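Local atomic coordinates of alpha-L-arabinofuranosidase B (Aspergillus kawachii, PDB entry 6SXT), a protein that hydrolyses terminal non-reducing alpha-L-arabinofuranose residues from arabinoxylan, L-arabinan and arabinogalactan, acting in the breakdown of plant hemicellulose. Residues G11-L25 and F290-T304. Residues are numbered along the deposited sequence; the frame is centred on the assembly and turned at random.
Sequences GDTPCVAAHSTTRAL and FYEGVMTSGYPSDDT
R23, in the loop just past strand 15-20 of the catalytic domain, grips E292 of the antiparallel strand 288-296 side-on: NE lies 2.8 Å from OE1, and NH2 meets the syn lone pair of OE2 at 2.9 Å. Guanidinium and carboxylate stand 37° apart, so the two-pronged salt bridge is not coplanar. Y317 and Y148 also bond OE1 and OE2. E292 suits the place because its extended chain carries the carboxylate to R23. Beside it, S20 OG, anti to its backbone N (chi1 -180°), donates to Y291 O at 2.9 Å and accepts from T22 N (an ST turn) and R23 N (an ST motif); a short hydroxyl can do both at once.

V294 fills the tight centre, its CG1 3.9 Å from both L25 CD1 and C15 SG, the latter tied to C5. Here V16 and A17 both donate to M295 O in a classic bulge.

S297 N still bonds P14 O (2.9 Å); beyond, toward partly exposed G298, pairing gives way to loops. T13 OG1 shares a water with G11 O, S301 N and T304 OG1. G298 C lies 3.9 Å from T13 CG2, at backbone angles calling for glycine. R23 probably keeps the buried carboxylate ionised, while water helps hold the exposed end.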
loop_
_atom_site.group_PDB
_atom_site.type_symbol
_atom_site.label_atom_id
_atom_site.label_comp_id
_atom_site.label_asym_id
_atom_site.label_seq_id
_atom_site.Cartn_x
_atom_site.Cartn_y
_atom_site.Cartn_z
ATOM N N GLY A 11 -6.991 -21.997 20.064
ATOM C CA GLY A 11 -5.903 -22.940 19.760
ATOM C C GLY A 11 -4.756 -22.827 20.722
ATOM O O GLY A 11 -3.717 -23.477 20.469
ATOM N N ASP A 12 -4.859 -21.989 21.749
ATOM C CA ASP A 12 -3.848 -21.749 22.806
ATOM C C ASP A 12 -2.581 -21.154 22.188
ATOM O O ASP A 12 -1.498 -21.276 22.762
ATOM C CB ASP A 12 -3.499 -23.067 23.528
ATOM C CG ASP A 12 -4.654 -23.609 24.350
ATOM O OD1 ASP A 12 -5.350 -22.793 24.959
ATOM O OD2 ASP A 12 -4.859 -24.862 24.356
ATOM N N THR A 13 -2.736 -20.377 21.105
ATOM C CA THR A 13 -1.633 -19.603 20.483
ATOM C C THR A 13 -2.196 -18.208 20.240
ATOM O O THR A 13 -2.474 -17.835 19.093
ATOM C CB THR A 13 -1.118 -20.261 19.198
ATOM O OG1 THR A 13 -2.187 -20.412 18.243
ATOM C CG2 THR A 13 -0.514 -21.621 19.489
ATOM N N PRO A 14 -2.431 -17.408 21.300
ATOM C CA PRO A 14 -3.244 -16.189 21.183
ATOM C C PRO A 14 -2.486 -15.070 20.457
ATOM O O PRO A 14 -1.259 -14.983 20.436
ATOM C CB PRO A 14 -3.468 -15.755 22.628
ATOM C CG PRO A 14 -2.227 -16.286 23.321
ATOM C CD PRO A 14 -2.004 -17.639 22.694
ATOM N N CYS A 15 -3.262 -14.180 19.815
ATOM C CA CYS A 15 -2.701 -12.958 19.231
ATOM C C CYS A 15 -2.041 -12.129 20.323
ATOM O O CYS A 15 -2.621 -11.923 21.433
ATOM C CB CYS A 15 -3.783 -12.112 18.584
ATOM S SG CYS A 15 -4.543 -12.985 17.184
ATOM N N VAL A 16 -0.879 -11.597 20.004
ATOM C CA VAL A 16 -0.208 -10.564 20.808
ATOM C C VAL A 16 -0.130 -9.237 20.073
ATOM O O VAL A 16 0.312 -8.245 20.663
ATOM C CB VAL A 16 1.169 -11.042 21.272
ATOM C CG1 VAL A 16 0.978 -12.216 22.225
ATOM C CG2 VAL A 16 2.081 -11.377 20.095
ATOM N N ALA A 17 -0.512 -9.202 18.801
ATOM C CA ALA A 17 -0.648 -7.947 18.043
ATOM C C ALA A 17 -1.670 -8.243 16.970
ATOM O O ALA A 17 -1.578 -9.310 16.321
ATOM C CB ALA A 17 0.679 -7.531 17.465
ATOM N N ALA A 18 -2.607 -7.344 16.758
ATOM C CA ALA A 18 -3.722 -7.611 15.822
ATOM C C ALA A 18 -4.041 -6.291 15.132
ATOM O O ALA A 18 -4.480 -5.324 15.796
ATOM C CB ALA A 18 -4.918 -8.140 16.584
ATOM N N HIS A 19 -3.791 -6.221 13.853
ATOM C CA HIS A 19 -3.795 -4.937 13.113
ATOM C C HIS A 19 -4.718 -5.028 11.891
ATOM O O HIS A 19 -4.534 -5.917 11.050
ATOM C CB HIS A 19 -2.408 -4.669 12.601
ATOM C CG HIS A 19 -1.384 -4.508 13.661
ATOM N ND1 HIS A 19 -0.269 -5.332 13.731
ATOM C CD2 HIS A 19 -1.309 -3.630 14.668
ATOM C CE1 HIS A 19 0.470 -4.952 14.757
ATOM N NE2 HIS A 19 -0.110 -3.899 15.358
ATOM N N SER A 20 -5.676 -4.124 11.763
ATOM C CA SER A 20 -6.503 -4.078 10.541
ATOM C C SER A 20 -7.160 -2.726 10.429
ATOM O O SER A 20 -7.699 -2.226 11.425
ATOM C CB SER A 20 -7.607 -5.148 10.537
ATOM O OG SER A 20 -8.342 -5.035 9.321
ATOM N N THR A 21 -7.182 -2.183 9.211
ATOM C CA THR A 21 -7.957 -0.983 8.899
ATOM C C THR A 21 -9.320 -1.355 8.348
ATOM O O THR A 21 -10.128 -0.450 8.154
ATOM C CB THR A 21 -7.165 -0.031 8.008
ATOM O OG1 THR A 21 -6.847 -0.749 6.802
ATOM C CG2 THR A 21 -5.921 0.488 8.675
ATOM N N THR A 22 -9.545 -2.617 8.024
ATOM C CA THR A 22 -10.815 -3.060 7.428
ATOM C C THR A 22 -11.814 -3.555 8.464
ATOM O O THR A 22 -13.015 -3.362 8.237
ATOM C CB THR A 22 -10.598 -4.059 6.308
ATOM O OG1 THR A 22 -10.045 -5.222 6.907
ATOM C CG2 THR A 22 -9.704 -3.490 5.218
ATOM N N ARG A 23 -11.368 -4.280 9.487
ATOM C CA ARG A 23 -12.326 -4.966 10.385
ATOM C C ARG A 23 -11.740 -5.289 11.737
ATOM O O ARG A 23 -10.513 -5.388 11.926
ATOM C CB ARG A 23 -12.858 -6.231 9.727
ATOM C CG ARG A 23 -11.810 -7.309 9.482
ATOM C CD ARG A 23 -12.507 -8.586 9.055
ATOM N NE ARG A 23 -11.587 -9.686 8.827
ATOM C CZ ARG A 23 -11.870 -10.953 9.134
ATOM N NH1 ARG A 23 -13.024 -11.297 9.689
ATOM N NH2 ARG A 23 -10.953 -11.870 8.895
ATOM N N ALA A 24 -12.638 -5.470 12.694
ATOM C CA ALA A 24 -12.284 -6.081 13.972
ATOM C C ALA A 24 -11.824 -7.517 13.772
ATOM O O ALA A 24 -12.425 -8.251 12.929
ATOM C CB ALA A 24 -13.525 -6.050 14.874
ATOM N N LEU A 25 -10.830 -7.936 14.546
ATOM C CA LEU A 25 -10.296 -9.309 14.448
ATOM C C LEU A 25 -10.685 -10.144 15.658
ATOM O O LEU A 25 -10.270 -11.312 15.749
ATOM C CB LEU A 25 -8.783 -9.214 14.248
ATOM C CG LEU A 25 -8.390 -8.514 12.953
ATOM C CD1 LEU A 25 -6.892 -8.331 12.897
ATOM C CD2 LEU A 25 -8.890 -9.247 11.735
ATOM N N PHE A 290 -1.619 -3.857 2.670
ATOM C CA PHE A 290 -1.978 -4.634 3.871
ATOM C C PHE A 290 -3.422 -4.351 4.242
ATOM O O PHE A 290 -3.822 -3.170 4.350
ATOM C CB PHE A 290 -1.056 -4.238 5.021
ATOM C CG PHE A 290 -1.331 -4.867 6.359
ATOM C CD1 PHE A 290 -0.667 -6.005 6.754
ATOM C CD2 PHE A 290 -2.195 -4.260 7.261
ATOM C CE1 PHE A 290 -0.832 -6.559 8.014
ATOM C CE2 PHE A 290 -2.393 -4.822 8.524
ATOM C CZ PHE A 290 -1.700 -5.970 8.904
ATOM N N TYR A 291 -4.208 -5.409 4.436
ATOM C CA TYR A 291 -5.625 -5.239 4.861
ATOM C C TYR A 291 -5.804 -5.629 6.338
ATOM O O TYR A 291 -6.574 -4.965 7.058
ATOM C CB TYR A 291 -6.518 -6.111 3.964
ATOM C CG TYR A 291 -6.498 -5.666 2.520
ATOM C CD1 TYR A 291 -7.125 -4.513 2.083
ATOM C CD2 TYR A 291 -5.842 -6.417 1.563
ATOM C CE1 TYR A 291 -7.111 -4.115 0.757
ATOM C CE2 TYR A 291 -5.814 -6.020 0.250
ATOM C CZ TYR A 291 -6.445 -4.885 -0.171
ATOM O OH TYR A 291 -6.444 -4.515 -1.495
ATOM N N GLU A 292 -5.236 -6.746 6.767
ATOM C CA GLU A 292 -5.354 -7.241 8.139
ATOM C C GLU A 292 -4.198 -8.187 8.422
ATOM O O GLU A 292 -3.649 -8.770 7.468
ATOM C CB GLU A 292 -6.698 -7.954 8.387
ATOM C CG GLU A 292 -6.918 -9.197 7.534
ATOM C CD GLU A 292 -8.259 -9.876 7.792
ATOM O OE1 GLU A 292 -9.256 -9.301 7.343
ATOM O OE2 GLU A 292 -8.285 -10.890 8.511
ATOM N N GLY A 293 -3.876 -8.343 9.685
ATOM C CA GLY A 293 -2.856 -9.325 10.046
ATOM C C GLY A 293 -2.683 -9.361 11.547
ATOM O O GLY A 293 -3.133 -8.458 12.258
ATOM N N VAL A 294 -1.996 -10.407 11.988
ATOM C CA VAL A 294 -1.730 -10.603 13.417
ATOM C C VAL A 294 -0.349 -11.214 13.605
ATOM O O VAL A 294 0.187 -11.829 12.685
ATOM C CB VAL A 294 -2.776 -11.463 14.109
ATOM C CG1 VAL A 294 -4.221 -11.060 13.845
ATOM C CG2 VAL A 294 -2.551 -12.940 13.829
ATOM N N MET A 295 0.102 -11.152 14.863
ATOM C CA MET A 295 1.226 -11.970 15.372
ATOM C C MET A 295 0.732 -12.644 16.640
ATOM O O MET A 295 -0.080 -12.065 17.382
ATOM C CB MET A 295 2.470 -11.136 15.687
ATOM C CG MET A 295 3.033 -10.500 14.424
ATOM S SD MET A 295 4.338 -9.293 14.821
ATOM C CE MET A 295 5.601 -10.372 15.524
ATOM N N THR A 296 1.163 -13.883 16.825
ATOM C CA THR A 296 0.744 -14.723 17.965
ATOM C C THR A 296 1.929 -15.091 18.843
ATOM O O THR A 296 3.059 -14.971 18.447
ATOM C CB THR A 296 0.020 -16.000 17.534
ATOM O OG1 THR A 296 1.006 -16.930 17.054
ATOM C CG2 THR A 296 -1.027 -15.767 16.485
ATOM N N SER A 297 1.600 -15.532 20.051
ATOM C CA SER A 297 2.546 -16.256 20.936
ATOM C C SER A 297 2.280 -17.745 20.768
ATOM O O SER A 297 1.146 -18.117 20.846
ATOM C CB SER A 297 2.354 -15.794 22.366
ATOM O OG SER A 297 3.016 -16.657 23.269
ATOM N N GLY A 298 3.288 -18.556 20.579
ATOM C CA GLY A 298 3.103 -19.979 20.335
ATOM C C GLY A 298 3.055 -20.269 18.846
ATOM O O GLY A 298 2.782 -19.380 18.018
ATOM N N TYR A 299 3.148 -21.537 18.517
ATOM C CA TYR A 299 3.238 -22.028 17.144
ATOM C C TYR A 299 1.885 -22.563 16.725
ATOM O O TYR A 299 1.444 -23.592 17.205
ATOM C CB TYR A 299 4.257 -23.172 17.060
ATOM C CG TYR A 299 4.636 -23.587 15.678
ATOM C CD1 TYR A 299 5.673 -22.994 14.990
ATOM C CD2 TYR A 299 4.045 -24.695 15.088
ATOM C CE1 TYR A 299 6.076 -23.418 13.741
ATOM C CE2 TYR A 299 4.445 -25.139 13.836
ATOM C CZ TYR A 299 5.473 -24.515 13.161
ATOM O OH TYR A 299 5.924 -24.905 11.949
ATOM N N PRO A 300 1.096 -21.833 15.890
ATOM C CA PRO A 300 -0.279 -22.266 15.647
ATOM C C PRO A 300 -0.335 -23.589 14.891
ATOM O O PRO A 300 0.512 -23.846 14.033
ATOM C CB PRO A 300 -0.847 -21.179 14.724
ATOM C CG PRO A 300 0.005 -19.983 15.029
ATOM C CD PRO A 300 1.396 -20.548 15.251
ATOM N N SER A 301 -1.332 -24.381 15.254
ATOM C CA SER A 301 -1.622 -25.625 14.503
ATOM C C SER A 301 -2.107 -25.270 13.099
ATOM O O SER A 301 -2.676 -24.204 12.851
ATOM C CB SER A 301 -2.611 -26.479 15.202
ATOM O OG SER A 301 -3.913 -25.878 15.246
ATOM N N ASP A 302 -1.936 -26.214 12.170
ATOM C CA ASP A 302 -2.532 -26.076 10.842
ATOM C C ASP A 302 -4.049 -25.883 10.992
ATOM O O ASP A 302 -4.613 -25.082 10.204
ATOM C CB ASP A 302 -2.256 -27.235 9.877
ATOM C CG ASP A 302 -0.841 -27.314 9.337
ATOM O OD1 ASP A 302 0.029 -26.498 9.796
ATOM O OD2 ASP A 302 -0.612 -28.127 8.433
ATOM N N ASP A 303 -4.672 -26.618 11.910
ATOM C CA ASP A 303 -6.142 -26.553 12.103
ATOM C C ASP A 303 -6.542 -25.121 12.482
ATOM O O ASP A 303 -7.534 -24.620 11.949
ATOM C CB ASP A 303 -6.606 -27.494 13.212
ATOM C CG ASP A 303 -8.118 -27.584 13.312
ATOM O OD1 ASP A 303 -8.741 -28.119 12.365
ATOM O OD2 ASP A 303 -8.663 -27.132 14.345
ATOM N N THR A 304 -5.811 -24.516 13.386
ATOM C CA THR A 304 -6.144 -23.137 13.853
ATOM C C THR A 304 -6.061 -22.211 12.654
ATOM O O THR A 304 -6.976 -21.439 12.416
ATOM C CB THR A 304 -5.180 -22.706 14.940
ATOM O OG1 THR A 304 -5.424 -23.507 16.106
ATOM C CG2 THR A 304 -5.259 -21.241 15.287
HETATM O O HOH W 1 -3.054 -23.118 17.448
#